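Side-chain contacts in putative polyprenyl synthetase (PDB 3NF2), which probably joins isopentenyl diphosphate to allylic diphosphates in a magnesium-dependent reaction, lengthening isoprenoid chains: residues 161-164 with 165-168; 172-175 with 176-179. All coordinates share one frame; numbering follows the deposited sequence.

Interaction 1: 161-164 with 165-168; sequences QDIS and YEHR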
loop_
_atom_site.group_PDB
_atom_site.type_symbol
_atom_site.label_atom_id
_atom_site.label_comp_id
_atom_site.label_asym_id
_atom_site.label_seq_id
_atom_site.Cartn_x
_atom_site.Cartn_y
_atom_site.Cartn_z
ATOM N N GLN A 161 -12.978 9.702 -0.579
ATOM C CA GLN A 161 -13.903 10.820 -0.472
ATOM C C GLN A 161 -13.479 11.962 -1.400
ATOM O O GLN A 161 -14.309 12.517 -2.123
ATOM C CB GLN A 161 -14.029 11.271 0.993
ATOM C CG GLN A 161 -14.887 10.310 1.821
ATOM C CD GLN A 161 -14.581 10.281 3.326
ATOM O OE1 GLN A 161 -13.780 11.064 3.848
ATOM N NE2 GLN A 161 -15.237 9.360 4.031
ATOM N N ASP A 162 -12.189 12.279 -1.408
ATOM C CA ASP A 162 -11.668 13.344 -2.272
ATOM C C ASP A 162 -12.002 13.078 -3.741
ATOM O O ASP A 162 -12.612 13.918 -4.397
ATOM C CB ASP A 162 -10.164 13.523 -2.081
ATOM C CG ASP A 162 -9.649 14.791 -2.725
ATOM O OD1 ASP A 162 -9.384 15.759 -1.987
ATOM O OD2 ASP A 162 -9.522 14.836 -3.968
ATOM N N ILE A 163 -11.628 11.894 -4.227
ATOM C CA ILE A 163 -11.966 11.436 -5.578
ATOM C C ILE A 163 -13.492 11.431 -5.850
ATOM O O ILE A 163 -13.942 11.872 -6.907
ATOM C CB ILE A 163 -11.332 10.042 -5.869
ATOM C CG1 ILE A 163 -9.808 10.122 -5.761
ATOM C CG2 ILE A 163 -11.732 9.523 -7.253
ATOM C CD1 ILE A 163 -9.115 8.774 -5.730
ATOM N N SER A 164 -14.267 10.959 -4.878
ATOM C CA SER A 164 -15.724 10.895 -4.975
ATOM C C SER A 164 -16.401 12.263 -5.110
ATOM O O SER A 164 -17.499 12.352 -5.655
ATOM C CB SER A 164 -16.294 10.160 -3.758
ATOM O OG SER A 164 -17.674 9.919 -3.902
ATOM N N TYR A 165 -15.743 13.318 -4.627
ATOM C CA TYR A 165 -16.305 14.676 -4.678
ATOM C C TYR A 165 -15.685 15.578 -5.744
ATOM O O TYR A 165 -16.104 16.721 -5.900
ATOM C CB TYR A 165 -16.205 15.395 -3.317
ATOM C CG TYR A 165 -16.789 14.660 -2.115
ATOM C CD1 TYR A 165 -17.984 13.950 -2.206
ATOM C CD2 TYR A 165 -16.161 14.725 -0.873
ATOM C CE1 TYR A 165 -18.520 13.289 -1.106
ATOM C CE2 TYR A 165 -16.681 14.069 0.235
ATOM C CZ TYR A 165 -17.857 13.350 0.119
ATOM O OH TYR A 165 -18.371 12.703 1.231
ATOM N N GLU A 166 -14.709 15.068 -6.487
ATOM C CA GLU A 166 -13.880 15.917 -7.355
ATOM C C GLU A 166 -14.602 16.626 -8.516
ATOM O O GLU A 166 -14.095 17.623 -9.036
ATOM C CB GLU A 166 -12.632 15.160 -7.848
ATOM C CG GLU A 166 -12.868 14.162 -8.977
ATOM C CD GLU A 166 -11.675 13.234 -9.217
ATOM O OE1 GLU A 166 -11.774 12.358 -10.107
ATOM O OE2 GLU A 166 -10.639 13.376 -8.522
ATOM N N HIS A 167 -15.775 16.127 -8.906
ATOM C CA HIS A 167 -16.568 16.779 -9.953
ATOM C C HIS A 167 -17.819 17.489 -9.423
ATOM O O HIS A 167 -18.504 18.190 -10.181
ATOM C CB HIS A 167 -16.940 15.785 -11.066
ATOM C CG HIS A 167 -15.785 15.396 -11.936
ATOM N ND1 HIS A 167 -15.348 14.093 -12.056
ATOM C CD2 HIS A 167 -14.963 16.142 -12.714
ATOM C CE1 HIS A 167 -14.314 14.053 -12.877
ATOM N NE2 HIS A 167 -14.060 15.282 -13.289
ATOM N N ARG A 168 -18.103 17.301 -8.130
ATOM C CA ARG A 168 -19.244 17.921 -7.452
ATOM C C ARG A 168 -19.109 19.437 -7.471
ATOM O O ARG A 168 -18.015 19.956 -7.260
ATOM C CB ARG A 168 -19.307 17.464 -5.993
ATOM C CG ARG A 168 -19.696 16.018 -5.760
ATOM C CD ARG A 168 -21.147 15.921 -5.346
ATOM N NE ARG A 168 -21.335 14.968 -4.259
ATOM C CZ ARG A 168 -21.631 15.312 -3.011
ATOM N NH1 ARG A 168 -21.788 16.588 -2.692
ATOM N NH2 ARG A 168 -21.783 14.375 -2.085
HETATM O O HOH W 1 -17.409 13.669 -8.413
#

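Interaction 2: 172-175 with 176-179; sequences SVEE and CLEM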
loop_
_atom_site.group_PDB
_atom_site.type_symbol
_atom_site.label_atom_id
_atom_site.label_comp_id
_atom_site.label_asym_id
_atom_site.label_seq_id
_atom_site.Cartn_x
_atom_site.Cartn_y
_atom_site.Cartn_z
ATOM N N SER A 172 -21.069 19.237 1.102
ATOM C CA SER A 172 -21.634 19.742 2.346
ATOM C C SER A 172 -20.540 19.968 3.390
ATOM O O SER A 172 -19.416 19.476 3.241
ATOM C CB SER A 172 -22.708 18.805 2.875
ATOM O OG SER A 172 -22.123 17.720 3.553
ATOM N N VAL A 173 -20.874 20.726 4.431
ATOM C CA VAL A 173 -19.975 20.970 5.562
ATOM C C VAL A 173 -19.625 19.658 6.246
ATOM O O VAL A 173 -18.451 19.375 6.490
ATOM C CB VAL A 173 -20.592 21.977 6.570
ATOM C CG1 VAL A 173 -19.820 21.982 7.891
ATOM C CG2 VAL A 173 -20.628 23.379 5.971
ATOM N N GLU A 174 -20.645 18.843 6.501
ATOM C CA GLU A 174 -20.473 17.530 7.125
ATOM C C GLU A 174 -19.525 16.621 6.334
ATOM O O GLU A 174 -18.661 15.963 6.915
ATOM C CB GLU A 174 -21.830 16.853 7.304
ATOM C CG GLU A 174 -21.990 16.102 8.622
ATOM C CD GLU A 174 -22.379 17.017 9.785
ATOM O OE1 GLU A 174 -21.493 17.715 10.334
ATOM O OE2 GLU A 174 -23.577 17.025 10.157
ATOM N N GLU A 175 -19.669 16.628 5.009
ATOM C CA GLU A 175 -18.827 15.829 4.123
ATOM C C GLU A 175 -17.374 16.283 4.169
ATOM O O GLU A 175 -16.451 15.462 4.105
ATOM C CB GLU A 175 -19.340 15.913 2.687
ATOM C CG GLU A 175 -20.561 15.051 2.402
ATOM C CD GLU A 175 -21.217 15.366 1.061
ATOM O OE1 GLU A 175 -20.938 16.431 0.470
ATOM O OE2 GLU A 175 -22.025 14.542 0.597
ATOM N N CYS A 176 -17.181 17.595 4.274
ATOM C CA CYS A 176 -15.849 18.169 4.346
ATOM C C CYS A 176 -15.182 17.807 5.674
ATOM O O CYS A 176 -13.995 17.483 5.703
ATOM C CB CYS A 176 -15.923 19.680 4.183
ATOM S SG CYS A 176 -14.345 20.475 3.920
ATOM N N LEU A 177 -15.965 17.838 6.752
ATOM C CA LEU A 177 -15.473 17.555 8.093
ATOM C C LEU A 177 -15.002 16.129 8.219
ATOM O O LEU A 177 -13.897 15.891 8.711
ATOM C CB LEU A 177 -16.542 17.847 9.156
ATOM C CG LEU A 177 -16.793 19.314 9.524
ATOM C CD1 LEU A 177 -17.924 19.439 10.552
ATOM C CD2 LEU A 177 -15.525 19.997 10.027
ATOM N N GLU A 178 -15.820 15.177 7.767
ATOM C CA GLU A 178 -15.406 13.781 7.859
ATOM C C GLU A 178 -14.231 13.455 6.933
ATOM O O GLU A 178 -13.386 12.638 7.286
ATOM C CB GLU A 178 -16.581 12.797 7.713
ATOM C CG GLU A 178 -17.099 12.596 6.312
ATOM C CD GLU A 178 -17.748 11.229 6.102
ATOM O OE1 GLU A 178 -18.808 11.174 5.440
ATOM O OE2 GLU A 178 -17.206 10.213 6.596
ATOM N N MET A 179 -14.157 14.124 5.780
ATOM C CA MET A 179 -13.003 14.000 4.888
ATOM C C MET A 179 -11.730 14.533 5.546
ATOM O O MET A 179 -10.677 13.889 5.510
ATOM C CB MET A 179 -13.249 14.716 3.551
ATOM C CG MET A 179 -12.066 14.668 2.589
ATOM S SD MET A 179 -12.504 15.106 0.879
ATOM C CE MET A 179 -12.184 16.869 0.901
#

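Interaction 1: 161-164 with 165-168
Tyr165 turns one face of its ring to the backbone carbonyl of Gln161, one helical turn earlier, with CD2 3.1 Å from Gln161 O. CE2 also reaches Gln161 CB at 3.9 Å. With CG beside the backbone N (chi1 -54°), the ring folds back over the last turn of helix 139-165, and its OH end packs on Glu175 of helix 173-198. Tyr165 CD1 lies 3.6 Å above the guanidinium plane of Arg168, toward its rim. On the other side of the turn, Glu166 CG comes within 3.3 Å of Ile163 O. The Glu166 chain, extended beyond CG, lies alongside Ile163, with OE1 near CG2; the same isoleucine packs on Leu120 of the second subunit. Backbone bonds become shorter in span as the helix runs out: Tyr165 N gives a weak bond to Gln161 O and a better one to Asp162 O (3.2 Å), and Glu166 N makes a weak one to Ile163 O. This helix exit passes into a type I beta turn from Tyr165 to Arg168, closed by Arg168 N on Tyr165 O at 3.1 Å. A water links Ser164 O, to which it donates, with His167 N, from which it accepts. Replacing Tyr165 by an alanine would probably leave the Gln161 carbonyl and the Glu175 chain without the ring that packs on them. Among the polar ends, Arg168 NH1 bonds to Arg170 O and NH2 makes a salt bridge with Glu175, Gln161 OE1 takes a bond from Asn182, and Asp162 forms a salt bridge with Lys183.

Interaction 2: 172-175 with 176-179
Leu177 N gives its hydrogen to Val173 O at 2.9 Å, and the side chains of the two residues lie side by side, pointing the same way, Val173 CG1 4.1 Å from Leu177 CD1. Leu177 CG stands beside its own backbone N (chi1 -77°), which carries the branch back over Val173 O. The pair is further packed by Leu251 and Val254 of helix 251-259 and by Trp303 of helix 300-319. Leu177 CD1 also meets Glu174 OE1 at 4.0 Å, the glutamate chain bending at chi2 to pass across the leucine.

The neighbouring carbonyls are used in the same i to i+4 pattern: Ser172 O accepts from Cys176 N, Glu174 O from Glu178 N (3.1 Å, 169° at the hydrogen), and Glu175 O from Met179 N at 3.1 Å. Glu178 CG rests against Glu175 O as well, and Met179 CB sits 3.3 Å from that same oxygen.

The amide of Glu175, which comes too early in the helix for such a carbonyl within it, is satisfied by Ser172 OG at 3.1 Å. In return, Ser172 N donates to Glu175 OE1 at 2.9 Å, an almost straight bond that meets the oxygen from above the carboxylate plane. The second oxygen, OE2, is taken by Arg168, so both ends of the carboxylate are held and its rotation is restrained. Lying at a helix N terminus and beside an arginine, this carboxylate would probably be favoured in its charged form. The reciprocal Ser172-Glu175 bonds are a capping box, with Ser172 as N-cap, starting helix 173-198 of this mainly helical isoprenoid synthase fold.

Along the chain the two contacts come in series, neither nested nor crossed. Interaction 1 ends helix 139-165 and turns the chain into the short loop; interaction 2 opens helix 173-198, which runs back antiparallel beside its predecessor, and continues through its first two turns. Each is a local turn, and the tie between them spans the connecting loop: Arg168 NH2 meets Glu175 OE2 at 2.7 Å. Deeper along the helix pair, Gln161 packs on Glu178 and Met179. The two contacts thus lie at either end of the loop joining helices 139-165 and 173-198, with residues 172-179 facing helices 251-259 and 300-319 and residues 161-168 touching the second subunit through Ile163.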